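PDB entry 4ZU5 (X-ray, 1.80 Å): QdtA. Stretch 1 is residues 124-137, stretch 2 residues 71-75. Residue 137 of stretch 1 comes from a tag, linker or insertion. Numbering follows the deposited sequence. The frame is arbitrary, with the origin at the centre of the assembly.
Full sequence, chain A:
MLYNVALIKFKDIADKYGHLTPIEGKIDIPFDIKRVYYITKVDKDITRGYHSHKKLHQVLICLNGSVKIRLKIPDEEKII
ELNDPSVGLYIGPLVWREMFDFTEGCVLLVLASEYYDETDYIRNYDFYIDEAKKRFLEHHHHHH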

# COMPACT_ATOMS: atom_id res chain seq x y z
N ASN A 124 -15.74 16.67 -13.32
CA ASN A 124 -17.03 17.25 -13.64
C ASN A 124 -18.06 16.17 -13.81
O ASN A 124 -18.00 15.36 -14.73
CB ASN A 124 -16.94 18.08 -14.91
CG ASN A 124 -18.22 18.84 -15.18
OD1 ASN A 124 -19.24 18.26 -15.52
ND2 ASN A 124 -18.18 20.14 -15.00
N TYR A 125 -19.04 16.17 -12.93
CA TYR A 125 -20.04 15.13 -12.95
C TYR A 125 -20.82 15.11 -14.25
O TYR A 125 -21.12 14.03 -14.75
CB TYR A 125 -20.94 15.24 -11.74
CG TYR A 125 -21.92 14.11 -11.64
CD1 TYR A 125 -21.52 12.84 -11.25
CD2 TYR A 125 -23.25 14.27 -12.01
CE1 TYR A 125 -22.41 11.78 -11.18
CE2 TYR A 125 -24.16 13.24 -11.90
CZ TYR A 125 -23.75 11.99 -11.51
OH TYR A 125 -24.64 10.94 -11.50
N ASP A 126 -21.12 16.27 -14.83
CA ASP A 126 -21.90 16.27 -16.09
C ASP A 126 -21.10 15.72 -17.27
O ASP A 126 -21.63 15.02 -18.11
CB ASP A 126 -22.41 17.67 -16.46
CG ASP A 126 -23.43 18.21 -15.46
OD1 ASP A 126 -24.26 17.45 -14.92
OD2 ASP A 126 -23.36 19.41 -15.19
N PHE A 127 -19.82 16.02 -17.29
CA PHE A 127 -18.94 15.47 -18.30
C PHE A 127 -18.80 13.96 -18.10
O PHE A 127 -18.85 13.21 -19.06
CB PHE A 127 -17.56 16.14 -18.25
CG PHE A 127 -16.62 15.66 -19.34
CD1 PHE A 127 -16.93 15.85 -20.69
CD2 PHE A 127 -15.45 14.94 -19.03
CE1 PHE A 127 -16.10 15.37 -21.69
CE2 PHE A 127 -14.60 14.49 -20.03
CZ PHE A 127 -14.92 14.71 -21.37
N TYR A 128 -18.62 13.53 -16.86
CA TYR A 128 -18.55 12.12 -16.57
C TYR A 128 -19.75 11.45 -17.20
O TYR A 128 -19.62 10.54 -18.01
CB TYR A 128 -18.53 11.81 -15.06
CG TYR A 128 -18.83 10.37 -14.82
CD1 TYR A 128 -17.90 9.40 -15.15
CD2 TYR A 128 -20.07 9.96 -14.40
CE1 TYR A 128 -18.22 8.07 -15.08
CE2 TYR A 128 -20.39 8.63 -14.31
CZ TYR A 128 -19.45 7.67 -14.63
OH TYR A 128 -19.82 6.35 -14.55
N ILE A 129 -20.94 11.90 -16.83
CA ILE A 129 -22.17 11.27 -17.28
C ILE A 129 -22.29 11.22 -18.78
O ILE A 129 -22.74 10.23 -19.32
CB ILE A 129 -23.42 11.98 -16.70
CG1 ILE A 129 -23.48 11.81 -15.17
CG2 ILE A 129 -24.71 11.43 -17.30
CD1 ILE A 129 -23.77 10.39 -14.71
N ASP A 130 -21.95 12.31 -19.45
CA ASP A 130 -21.98 12.31 -20.89
C ASP A 130 -21.08 11.21 -21.43
O ASP A 130 -21.53 10.44 -22.25
CB ASP A 130 -21.51 13.64 -21.46
CG ASP A 130 -22.61 14.69 -21.44
OD1 ASP A 130 -23.82 14.33 -21.40
OD2 ASP A 130 -22.25 15.88 -21.46
N GLU A 131 -19.82 11.22 -21.03
CA GLU A 131 -18.87 10.18 -21.51
C GLU A 131 -19.36 8.77 -21.16
O GLU A 131 -19.29 7.85 -21.96
CB GLU A 131 -17.48 10.37 -20.88
CG GLU A 131 -16.71 11.61 -21.30
CD GLU A 131 -16.73 11.84 -22.80
OE1 GLU A 131 -15.78 11.36 -23.45
OE2 GLU A 131 -17.70 12.46 -23.32
N ALA A 132 -19.84 8.58 -19.94
CA ALA A 132 -20.24 7.26 -19.53
C ALA A 132 -21.50 6.78 -20.22
O ALA A 132 -21.68 5.60 -20.46
CB ALA A 132 -20.42 7.22 -18.01
N LYS A 133 -22.43 7.68 -20.52
CA LYS A 133 -23.61 7.27 -21.28
C LYS A 133 -23.22 6.74 -22.66
O LYS A 133 -23.83 5.79 -23.13
CB LYS A 133 -24.64 8.40 -21.41
CG LYS A 133 -25.64 8.45 -20.26
CD LYS A 133 -26.34 9.79 -20.15
CE LYS A 133 -27.55 9.80 -19.22
NZ LYS A 133 -27.99 11.23 -19.02
N LYS A 134 -22.27 7.35 -23.32
CA LYS A 134 -21.78 6.78 -24.59
C LYS A 134 -21.22 5.36 -24.47
O LYS A 134 -21.37 4.56 -25.40
CB LYS A 134 -20.67 7.64 -25.18
CG LYS A 134 -21.08 9.05 -25.57
CD LYS A 134 -19.87 9.77 -26.14
CE LYS A 134 -19.96 11.28 -25.99
NZ LYS A 134 -18.66 11.90 -26.37
N ARG A 135 -20.52 5.05 -23.38
CA ARG A 135 -20.01 3.69 -23.18
C ARG A 135 -21.09 2.66 -22.83
O ARG A 135 -21.12 1.57 -23.38
CB ARG A 135 -18.95 3.71 -22.05
CG ARG A 135 -18.40 2.36 -21.63
CD ARG A 135 -17.68 1.74 -22.81
NE ARG A 135 -16.71 2.72 -23.25
CZ ARG A 135 -15.43 2.71 -22.91
NH1 ARG A 135 -14.90 1.70 -22.21
NH2 ARG A 135 -14.66 3.69 -23.34
N PHE A 136 -21.96 3.00 -21.87
CA PHE A 136 -22.81 2.02 -21.22
C PHE A 136 -24.21 1.95 -21.81
O PHE A 136 -24.79 0.88 -21.85
CB PHE A 136 -22.91 2.32 -19.73
CG PHE A 136 -21.60 2.21 -19.01
CD1 PHE A 136 -21.08 0.96 -18.70
CD2 PHE A 136 -20.89 3.33 -18.65
CE1 PHE A 136 -19.88 0.85 -18.02
CE2 PHE A 136 -19.69 3.23 -17.95
CZ PHE A 136 -19.19 1.98 -17.61
N LEU A 137 -24.76 3.06 -22.25
CA LEU A 137 -26.11 3.07 -22.80
C LEU A 137 -26.10 2.39 -24.19
O LEU A 137 -25.38 2.86 -25.08
CB LEU A 137 -26.65 4.50 -22.84
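Stretch 2 (71-75) LKIPD

Stretch 2 is the end of a strand and the residues that follow it. Leu71, Lys72 and Ile73 are extended, and the strand begins earlier in the chain. Pro74 leaves it with phi/psi of -58/130. Asp75 then takes a positive phi, 75/-1. Stretch 1 is a helix from Tyr125 to Phe136, capped at its N-terminus by Asn124. The Asn124 side chain accepts from the backbone: Phe127 N lies 2.9 Å from Asn124 OD1, and a weak bond joins Asp126 N to the same Asn124 OD1 at 2.8 Å.

The strand crosses the helix obliquely. The angle between their N-to-C directions is 66°, and the two axes approach to 10.2 Å. The backbones come nearest at Pro74, just past the strand, where Pro74 CA is 6.3 Å from Lys133 CA. The contact buries 376 Å², both sides summed. No hydrogen bond crosses it; much of the contact is between apolar side chains.

Pro74 covers the most surface, 98 Å². Its CA-to-CB bond points toward the helix, and its ring lies against four helical residues, Tyr128, Ala132, Lys133 and Phe136. Pro74 CD is 3.7 Å from Ala132 CB. The CA-to-CB bond of Ala132 also points toward stretch 2. Pro74 CD is also 3.9 Å from Phe136 CD2, one turn further along, and 3.9 Å from Tyr128 OH. Pro74 CG is 3.9 Å from Lys133 N and 4.0 Å from Lys133 CG. The proline thus touches both backbone and side chain of Lys133. The ring pucker is C-gamma exo.

Ile73 is buried and gives 53 Å² to the contact. Its CA-to-CB bond points sideways, with chi1 p and chi2 t. The delta methyl sits over one face of the Phe136 ring. Ile73 CD1 is 4.2 Å from the centroid of the Phe136 ring and 20° off the ring normal, a CH-pi contact. The nearest ring atom is Phe136 CD1, 4.0 Å from Ile73 CD1. Phe136, with chi1 m, therefore packs against both Ile73 and Pro74 near the C-terminal end of the helix.

Lys72 also gives 53 Å². Its CA-to-CB bond points sideways, but the end of the side chain comes nearer the helix. Chi1 is 113° and chi3 is -104°, both between wells. Lys72 CE is 3.4 Å from Tyr125 OH, in the first turn of the helix. The CA-to-CB bond of Tyr125 points sideways too, and its ring carries the hydroxyl across to the lysine.

Tyr128 is buried, and the end of its side chain comes near stretch 2. Its hydroxyl reaches the strand backbone, with Tyr128 OH 3.1 Å from Lys72 O and 3.3 Å from Ile73 CA. Ile73 CA lies at the edge of the ring, near its plane. The approach to Lys72 O is a close contact and not a hydrogen bond; the hydroxyl is hydrogen-bonded elsewhere in the structure.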

# COMPACT_ATOMS: atom_id res chain seq x y z
N LEU A 71 -20.08 3.31 -5.77
CA LEU A 71 -19.73 3.19 -7.16
C LEU A 71 -20.97 3.50 -7.98
O LEU A 71 -22.06 3.00 -7.71
CB LEU A 71 -19.30 1.76 -7.50
CG LEU A 71 -18.21 1.23 -6.56
CD1 LEU A 71 -18.15 -0.29 -6.60
CD2 LEU A 71 -16.91 1.86 -6.99
N LYS A 72 -20.77 4.26 -9.04
CA LYS A 72 -21.87 4.47 -9.94
C LYS A 72 -21.51 4.68 -11.39
O LYS A 72 -20.47 5.22 -11.75
CB LYS A 72 -22.75 5.58 -9.38
CG LYS A 72 -22.82 6.87 -10.13
CD LYS A 72 -23.18 7.95 -9.12
CE LYS A 72 -24.63 8.39 -9.23
NZ LYS A 72 -24.77 9.52 -8.27
N ILE A 73 -22.40 4.20 -12.24
CA ILE A 73 -22.37 4.47 -13.64
C ILE A 73 -23.82 4.86 -13.94
O ILE A 73 -24.70 4.73 -13.09
CB ILE A 73 -21.97 3.21 -14.45
CG1 ILE A 73 -22.95 2.04 -14.26
CG2 ILE A 73 -20.61 2.72 -13.98
CD1 ILE A 73 -22.62 0.78 -15.06
N PRO A 74 -24.08 5.24 -15.18
CA PRO A 74 -25.45 5.68 -15.45
C PRO A 74 -26.47 4.60 -15.11
O PRO A 74 -26.28 3.42 -15.44
CB PRO A 74 -25.40 6.01 -16.94
CG PRO A 74 -23.99 6.45 -17.15
CD PRO A 74 -23.20 5.45 -16.34
N ASP A 75 -27.47 5.00 -14.34
CA ASP A 75 -28.61 4.16 -14.01
C ASP A 75 -28.24 3.11 -12.99
O ASP A 75 -29.10 2.34 -12.60
CB ASP A 75 -29.16 3.47 -15.27
CG ASP A 75 -29.76 4.46 -16.29
OD1 ASP A 75 -30.26 5.52 -15.86
OD2 ASP A 75 -29.75 4.17 -17.51